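Methyltransferase FkbM (Methylobacillus flagellatus KT, PDB 2PY6) is thought to be a methyltransferase of the FkbM family, built on a class I-like alpha/beta fold, with its substrate unidentified. Local coordinates at residues P16-M19 with N20-F23; K126-F129 with D130-R134; L222-S225 with D226-M230. All coordinates share one frame; numbering follows the deposited sequence.

Contact 1. Residues P16-M19 with N20-F23; sequences PLAM and NDSF. With EDO (1,2-ethanediol), chain E.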
loop_
_atom_site.group_PDB
_atom_site.type_symbol
_atom_site.label_atom_id
_atom_site.label_comp_id
_atom_site.label_asym_id
_atom_site.label_seq_id
_atom_site.Cartn_x
_atom_site.Cartn_y
_atom_site.Cartn_z
ATOM N N PRO A 16 -34.195 17.906 8.158
ATOM C CA PRO A 16 -33.975 16.897 9.160
ATOM C C PRO A 16 -34.636 17.265 10.472
ATOM O O PRO A 16 -34.625 16.464 11.410
ATOM C CB PRO A 16 -32.448 16.863 9.276
ATOM C CG PRO A 16 -32.053 18.231 9.037
ATOM C CD PRO A 16 -33.006 18.776 8.016
ATOM N N LEU A 17 -35.207 18.466 10.549
ATOM C CA LEU A 17 -35.886 18.874 11.747
ATOM C C LEU A 17 -37.369 18.498 11.722
ATOM O O LEU A 17 -38.064 18.791 12.708
ATOM C CB LEU A 17 -35.670 20.369 12.016
ATOM C CG LEU A 17 -34.269 20.711 12.534
ATOM C CD1 LEU A 17 -34.179 22.162 12.821
ATOM C CD2 LEU A 17 -33.884 19.945 13.793
ATOM N N ALA A 18 -37.813 17.818 10.639
ATOM C CA ALA A 18 -39.210 17.386 10.451
ATOM C C ALA A 18 -39.291 15.989 9.800
ATOM O O ALA A 18 -40.086 15.733 8.898
ATOM C CB ALA A 18 -39.954 18.404 9.589
HETATM N N MSE A 19 -38.439 15.090 10.254
HETATM C CA MSE A 19 -38.419 13.743 9.725
HETATM C C MSE A 19 -39.613 12.888 10.062
HETATM O O MSE A 19 -39.841 11.861 9.407
HETATM C CB MSE A 19 -37.126 13.043 10.083
HETATM C CG MSE A 19 -35.940 13.819 9.530
HETATM SE SE MSE A 19 -34.627 12.611 9.146
HETATM C CE MSE A 19 -33.054 13.509 9.079
ATOM N N ASN A 20 -40.349 13.303 11.084
ATOM C CA ASN A 20 -41.620 12.684 11.456
ATOM C C ASN A 20 -42.626 12.957 10.329
ATOM O O ASN A 20 -43.329 12.052 9.865
ATOM C CB ASN A 20 -42.111 13.210 12.830
ATOM C CG ASN A 20 -42.239 14.755 12.898
ATOM O OD1 ASN A 20 -41.418 15.518 12.346
ATOM N ND2 ASN A 20 -43.278 15.207 13.574
ATOM N N ASP A 21 -42.632 14.190 9.835
ATOM C CA ASP A 21 -43.517 14.540 8.750
ATOM C C ASP A 21 -43.174 13.814 7.460
ATOM O O ASP A 21 -44.066 13.258 6.804
ATOM C CB ASP A 21 -43.525 16.046 8.538
ATOM C CG ASP A 21 -44.200 16.785 9.684
ATOM O OD1 ASP A 21 -45.047 16.184 10.371
ATOM O OD2 ASP A 21 -43.920 17.978 9.865
ATOM N N SER A 22 -41.899 13.829 7.090
ATOM C CA SER A 22 -41.460 13.147 5.884
ATOM C C SER A 22 -41.747 11.624 5.971
ATOM O O SER A 22 -42.048 10.965 4.951
ATOM C CB SER A 22 -39.979 13.475 5.580
ATOM O OG SER A 22 -39.124 13.034 6.609
ATOM N N PHE A 23 -41.663 11.069 7.183
ATOM C CA PHE A 23 -41.939 9.641 7.420
ATOM C C PHE A 23 -43.364 9.252 6.993
ATOM O O PHE A 23 -43.562 8.268 6.257
ATOM C CB PHE A 23 -41.673 9.267 8.909
ATOM C CG PHE A 23 -42.303 7.957 9.367
ATOM C CD1 PHE A 23 -41.818 6.730 8.922
ATOM C CD2 PHE A 23 -43.354 7.960 10.283
ATOM C CE1 PHE A 23 -42.363 5.532 9.363
ATOM C CE2 PHE A 23 -43.896 6.769 10.744
ATOM C CZ PHE A 23 -43.397 5.546 10.289
HETATM C C1 EDO E . -37.266 14.292 13.254
HETATM O O1 EDO E . -36.749 15.599 12.960
HETATM C C2 EDO E . -37.658 14.096 14.706
HETATM O O2 EDO E . -39.066 13.782 14.820
#

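Contact 2. Residues K126-F129 with D130-R134; sequences KRFF and DQICR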
loop_
_atom_site.group_PDB
_atom_site.type_symbol
_atom_site.label_atom_id
_atom_site.label_comp_id
_atom_site.label_asym_id
_atom_site.label_seq_id
_atom_site.Cartn_x
_atom_site.Cartn_y
_atom_site.Cartn_z
ATOM N N LYS A 126 -19.033 7.057 -5.026
ATOM C CA LYS A 126 -20.472 7.275 -5.273
ATOM C C LYS A 126 -20.750 8.610 -5.932
ATOM O O LYS A 126 -21.427 8.657 -6.963
ATOM C CB LYS A 126 -21.309 7.134 -4.003
ATOM C CG LYS A 126 -22.790 7.375 -4.274
ATOM C CD LYS A 126 -23.691 6.955 -3.156
ATOM C CE LYS A 126 -25.152 7.397 -3.424
ATOM N NZ LYS A 126 -25.780 7.041 -4.744
ATOM N N ARG A 127 -20.238 9.690 -5.338
ATOM C CA ARG A 127 -20.425 11.047 -5.885
ATOM C C ARG A 127 -19.823 11.196 -7.281
ATOM O O ARG A 127 -20.332 11.925 -8.095
ATOM C CB ARG A 127 -19.751 12.090 -4.968
ATOM C CG ARG A 127 -20.413 12.270 -3.627
ATOM C CD ARG A 127 -19.580 13.172 -2.729
ATOM N NE ARG A 127 -20.367 13.516 -1.557
ATOM C CZ ARG A 127 -19.939 14.251 -0.540
ATOM N NH1 ARG A 127 -18.704 14.688 -0.483
ATOM N NH2 ARG A 127 -20.761 14.498 0.456
ATOM N N PHE A 128 -18.699 10.531 -7.516
ATOM C CA PHE A 128 -18.077 10.544 -8.821
ATOM C C PHE A 128 -19.065 9.983 -9.865
ATOM O O PHE A 128 -19.486 10.667 -10.785
ATOM C CB PHE A 128 -16.768 9.731 -8.810
ATOM C CG PHE A 128 -16.251 9.469 -10.178
ATOM C CD1 PHE A 128 -15.705 10.510 -10.924
ATOM C CD2 PHE A 128 -16.393 8.204 -10.765
ATOM C CE1 PHE A 128 -15.271 10.283 -12.222
ATOM C CE2 PHE A 128 -15.968 7.974 -12.040
ATOM C CZ PHE A 128 -15.412 9.007 -12.782
ATOM N N PHE A 129 -19.466 8.741 -9.697
ATOM C CA PHE A 129 -20.400 8.129 -10.645
ATOM C C PHE A 129 -21.780 8.800 -10.763
ATOM O O PHE A 129 -22.390 8.788 -11.836
ATOM C CB PHE A 129 -20.576 6.661 -10.314
ATOM C CG PHE A 129 -19.432 5.789 -10.751
ATOM C CD1 PHE A 129 -19.001 5.789 -12.087
ATOM C CD2 PHE A 129 -18.878 4.891 -9.879
ATOM C CE1 PHE A 129 -17.989 4.932 -12.501
ATOM C CE2 PHE A 129 -17.861 4.044 -10.285
ATOM C CZ PHE A 129 -17.428 4.073 -11.604
ATOM N N ASP A 130 -22.301 9.312 -9.653
ATOM C CA ASP A 130 -23.561 10.029 -9.679
ATOM C C ASP A 130 -23.429 11.278 -10.506
ATOM O O ASP A 130 -24.304 11.553 -11.290
ATOM C CB ASP A 130 -24.076 10.364 -8.266
ATOM C CG ASP A 130 -24.766 9.168 -7.593
ATOM O OD1 ASP A 130 -25.159 8.221 -8.317
ATOM O OD2 ASP A 130 -24.881 9.163 -6.345
ATOM N N GLN A 131 -22.328 12.020 -10.367
ATOM C CA GLN A 131 -22.162 13.200 -11.186
ATOM C C GLN A 131 -21.894 12.820 -12.638
ATOM O O GLN A 131 -22.398 13.463 -13.507
ATOM C CB GLN A 131 -21.104 14.159 -10.639
ATOM C CG GLN A 131 -21.039 15.481 -11.409
ATOM C CD GLN A 131 -22.379 16.216 -11.503
ATOM O OE1 GLN A 131 -23.030 16.493 -10.485
ATOM N NE2 GLN A 131 -22.788 16.548 -12.735
ATOM N N ILE A 132 -21.087 11.805 -12.924
ATOM C CA ILE A 132 -20.908 11.379 -14.318
ATOM C C ILE A 132 -22.257 11.154 -14.998
ATOM O O ILE A 132 -22.481 11.597 -16.130
ATOM C CB ILE A 132 -20.120 10.039 -14.420
ATOM C CG1 ILE A 132 -18.639 10.250 -14.074
ATOM C CG2 ILE A 132 -20.274 9.402 -15.816
ATOM C CD1 ILE A 132 -17.923 11.251 -14.942
ATOM N N CYS A 133 -23.150 10.455 -14.300
ATOM C CA CYS A 133 -24.470 10.161 -14.826
ATOM C C CYS A 133 -25.268 11.419 -15.038
ATOM O O CYS A 133 -25.853 11.574 -16.096
ATOM C CB CYS A 133 -25.222 9.182 -13.917
ATOM S SG CYS A 133 -24.472 7.513 -13.915
ATOM N N ARG A 134 -25.281 12.322 -14.054
ATOM C CA ARG A 134 -26.041 13.586 -14.176
ATOM C C ARG A 134 -25.556 14.453 -15.318
ATOM O O ARG A 134 -26.366 14.949 -16.111
ATOM C CB ARG A 134 -26.041 14.391 -12.867
ATOM C CG ARG A 134 -26.785 13.683 -11.716
ATOM C CD ARG A 134 -26.954 14.589 -10.523
ATOM N NE ARG A 134 -25.704 15.054 -9.885
ATOM C CZ ARG A 134 -25.167 14.577 -8.751
ATOM N NH1 ARG A 134 -25.719 13.577 -8.090
ATOM N NH2 ARG A 134 -24.050 15.106 -8.257
HETATM O O HOH W 1 -22.071 13.852 -6.449
#

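Contact 3. Residues L222-S225 with D226-M230; sequences LRFS and DSEKM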
loop_
_atom_site.group_PDB
_atom_site.type_symbol
_atom_site.label_atom_id
_atom_site.label_comp_id
_atom_site.label_asym_id
_atom_site.label_seq_id
_atom_site.Cartn_x
_atom_site.Cartn_y
_atom_site.Cartn_z
ATOM N N LEU A 222 -24.932 5.831 27.784
ATOM C CA LEU A 222 -24.538 4.915 28.865
ATOM C C LEU A 222 -23.328 5.329 29.695
ATOM O O LEU A 222 -22.379 5.882 29.191
ATOM C CB LEU A 222 -24.235 3.538 28.283
ATOM C CG LEU A 222 -25.343 2.849 27.462
ATOM C CD1 LEU A 222 -24.826 1.522 27.043
ATOM C CD2 LEU A 222 -26.679 2.680 28.200
ATOM N N ARG A 223 -23.389 5.019 30.984
ATOM C CA ARG A 223 -22.304 5.237 31.918
ATOM C C ARG A 223 -21.708 3.859 32.274
ATOM O O ARG A 223 -22.431 2.960 32.702
ATOM C CB ARG A 223 -22.855 5.854 33.204
ATOM C CG ARG A 223 -21.816 6.474 34.099
ATOM C CD ARG A 223 -22.345 6.685 35.528
ATOM N NE ARG A 223 -22.045 5.524 36.383
ATOM C CZ ARG A 223 -20.850 5.283 36.947
ATOM N NH1 ARG A 223 -19.813 6.092 36.746
ATOM N NH2 ARG A 223 -20.670 4.222 37.727
ATOM N N PHE A 224 -20.401 3.716 32.141
ATOM C CA PHE A 224 -19.735 2.506 32.509
ATOM C C PHE A 224 -18.920 2.801 33.777
ATOM O O PHE A 224 -18.268 3.839 33.879
ATOM C CB PHE A 224 -18.844 2.008 31.378
ATOM C CG PHE A 224 -19.594 1.697 30.121
ATOM C CD1 PHE A 224 -20.191 0.460 29.936
ATOM C CD2 PHE A 224 -19.741 2.651 29.140
ATOM C CE1 PHE A 224 -20.919 0.181 28.801
ATOM C CE2 PHE A 224 -20.466 2.382 27.993
ATOM C CZ PHE A 224 -21.057 1.137 27.822
ATOM N N SER A 225 -18.961 1.878 34.738
ATOM C CA SER A 225 -18.216 2.012 35.954
ATOM C C SER A 225 -16.892 1.277 35.766
ATOM O O SER A 225 -16.563 0.800 34.677
ATOM C CB SER A 225 -18.994 1.373 37.088
ATOM O OG SER A 225 -18.974 -0.018 36.904
ATOM N N ASP A 226 -16.137 1.178 36.843
ATOM C CA ASP A 226 -14.887 0.412 36.840
ATOM C C ASP A 226 -15.052 -1.081 37.260
ATOM O O ASP A 226 -14.063 -1.800 37.406
ATOM C CB ASP A 226 -13.865 1.133 37.738
ATOM C CG ASP A 226 -14.257 1.145 39.219
ATOM O OD1 ASP A 226 -15.420 0.790 39.571
ATOM O OD2 ASP A 226 -13.385 1.536 40.037
ATOM N N SER A 227 -16.300 -1.543 37.415
ATOM C CA SER A 227 -16.584 -2.895 37.879
ATOM C C SER A 227 -17.634 -3.560 36.996
ATOM O O SER A 227 -18.484 -4.335 37.470
ATOM C CB SER A 227 -17.151 -2.819 39.288
ATOM O OG SER A 227 -16.359 -1.982 40.079
ATOM N N GLU A 228 -17.576 -3.283 35.706
ATOM C CA GLU A 228 -18.577 -3.823 34.807
ATOM C C GLU A 228 -18.416 -5.334 34.653
ATOM O O GLU A 228 -17.316 -5.847 34.744
ATOM C CB GLU A 228 -18.488 -3.135 33.450
ATOM C CG GLU A 228 -18.833 -1.622 33.505
ATOM C CD GLU A 228 -20.318 -1.331 33.479
ATOM O OE1 GLU A 228 -21.103 -2.187 33.021
ATOM O OE2 GLU A 228 -20.719 -0.208 33.859
ATOM N N LYS A 229 -19.549 -5.996 34.424
ATOM C CA LYS A 229 -19.649 -7.419 34.138
ATOM C C LYS A 229 -20.428 -7.474 32.835
ATOM O O LYS A 229 -21.658 -7.271 32.802
ATOM C CB LYS A 229 -20.316 -8.200 35.287
ATOM C CG LYS A 229 -19.511 -8.161 36.632
ATOM C CD LYS A 229 -20.359 -8.651 37.831
ATOM C CE LYS A 229 -19.532 -8.744 39.137
ATOM N NZ LYS A 229 -20.319 -9.059 40.407
HETATM N N MSE A 230 -19.678 -7.678 31.754
HETATM C CA MSE A 230 -20.221 -7.660 30.392
HETATM C C MSE A 230 -20.437 -9.014 29.711
HETATM O O MSE A 230 -19.516 -9.852 29.663
HETATM C CB MSE A 230 -19.259 -6.842 29.480
HETATM C CG MSE A 230 -19.752 -6.727 28.108
HETATM SE SE MSE A 230 -18.814 -5.637 26.845
HETATM C CE MSE A 230 -17.200 -6.399 26.767
HETATM O O HOH W 2 -15.846 -1.791 34.167
#

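Contact 1. Residues P16-M19 with N20-F23
Ala18 and Met19 start helix 19-32 by offering their carbonyls to the amides of Asp21, Ser22 and Phe23. Among the backbone bonds, Ser22 N reaches Ala18 O at 3.2 Å, Asp21 N adds a weak bond to the same oxygen, and Phe23 N binds Met19 O. Ala18 is the N-cap residue, and its methyl brings no polar group to the cap.

A side-chain bond accompanies them. The hydroxyl of Ser22 stands between its own backbone N and carbonyl carbon (chi1 62°), which turns OG back over the preceding turn to donate to Met19 O at 3.1 Å. It arrives on the same face of that carbonyl as Phe23 N, so Met19 O takes two local donors, and Asn195 ND2 of helix 184-199 makes a third; the arrangement suits a small hydroxyl residue.

A 1,2-ethanediol, probably from the crystallisation liquor, lies where the chain enters the helix. Its O1 donates to Pro16 O at 2.8 Å and weakly accepts from Met19 N.

The apolar side chains turn to neighbouring helices: selenomethionine Met19 packs on Tyr204 and Glu207 of helix 203-208, while Phe23 sits against helices 171-180 and 184-199.

Contact 2. Residues K126-F129 with D130-R134
Lys126 and Asp130, one helical turn apart, form a salt bridge on helix 123-135. The lysine leaves CB with CG anti to the backbone N (chi1 179°), a course that takes its chain toward the aspartate. Lys126 CG already lies 3.4 Å from Asp130 OD2; CD swings slightly wider and CE comes back in. A bend at the last torsion then brings Lys126 NZ to Asp130 OD2 at 2.8 Å, on the syn lone pair. The chain thus follows a single oxygen along its length. The other oxygen, OD1, is held by Asn118, whose ND2 also bonds to Lys126 O, so both oxygens of the carboxylate have partners, which should restrict its rotation.

Elsewhere on the helix Ile132 lays CG1 over one face of the Phe128 ring, 4.0 Å from its centroid and 21° off the normal, a CH-pi contact with an aliphatic branch well shaped for a flat ring. An edge-to-face contact joins the same ring to His88 of the third subunit.

Arg134 turns back on Gln131, its NE and NH2 both donating to OE1, NH2 at 2.8 Å, from one face of the amide. NH2 is also linked through a water to Arg127 O, which accepts Gln131 N as well. Long, flexible polar residues suit this flank, where Gln131 and Arg134 pack on the second subunit.

Phe129 and Cys133, apolar and buried, instead pack against Leu58 of strand 54-58 and against strand 114-118. Polar pairs three or four residues apart, beside a buried hydrophobic face, make this an amphipathic helix, here the connecting helix of a beta-alpha-beta unit between parallel strands 114-118 and 140-142.

Contact 3. Residues L222-S225 with D226-M230
Glu228 turns its carboxylate back across the bend and takes the amide of Ser225 on OE2. Ser225 N lies 2.9 Å from Glu228 OE2 in a nearly straight bond (163°) that uses the anti lone pair. This is the tight end of the contact. OE2 also lies 3.2 Å from Phe224 CA, while the carboxylate carbon rests at the edge of the Phe224 ring, near its plane; carboxylate and ring planes are 68° apart. The side chain is folded at chi2 (-82°), which curls the carboxylate toward the incoming chain. Buried though it is, the acid is well supplied, with Lys364 in a salt bridge to OE2 and OE1 hydrogen-bonded to Thr337 OG1. A glycine in place of Glu228 would remove that carboxylate and would probably leave Lys364 without its counter-charge and the Ser225 amide without an acceptor.

Between these residues the chain makes an ST turn: Ser225 OG accepts Ser227 N at 3.1 Å, a role for which serine's short hydroxyl is well placed. The turn feeds strand 229-233, which in the seven-stranded sheet lies between strands 254-258 and 338-341, the place of the first strand in class I methyltransferases. Glu228 itself already has backbone bonds to the 254-258 side.

Toward solvent the contact slackens. One water joins the two arms of the turn, donating to Ser225 O at 2.7 Å and accepting from Glu228 N. At the apex, beside the exposed Asp226, Ser227 OG approaches Asp226 OD1 from above the carboxylate plane at 3.0 Å. Arg223, also exposed, keeps its NH2 6.5 Å from Asp226 OD1 and packs instead on Asp15 of the second subunit.

Overall arrangement
Contacts 1, 2 and 3 follow one another along the chain and touch nowhere: centres of contacts 1 and 2 lie about 27 Å apart, those of 1 and 3 about 35 Å, and those of 2 and 3 about 46 Å, the last pair on opposite sides of the chain's centre. Each belongs to a different part of the fold. Contact 1 opens a helix packed among helices 171-180, 184-199 and 203-208; contact 2 lies on a helix against the six-stranded sheet; contact 3 leads into the seven-stranded sheet, the one resembling class I methyltransferases. All three reach the second subunit, so regions distant within one chain share in building the four-chain assembly.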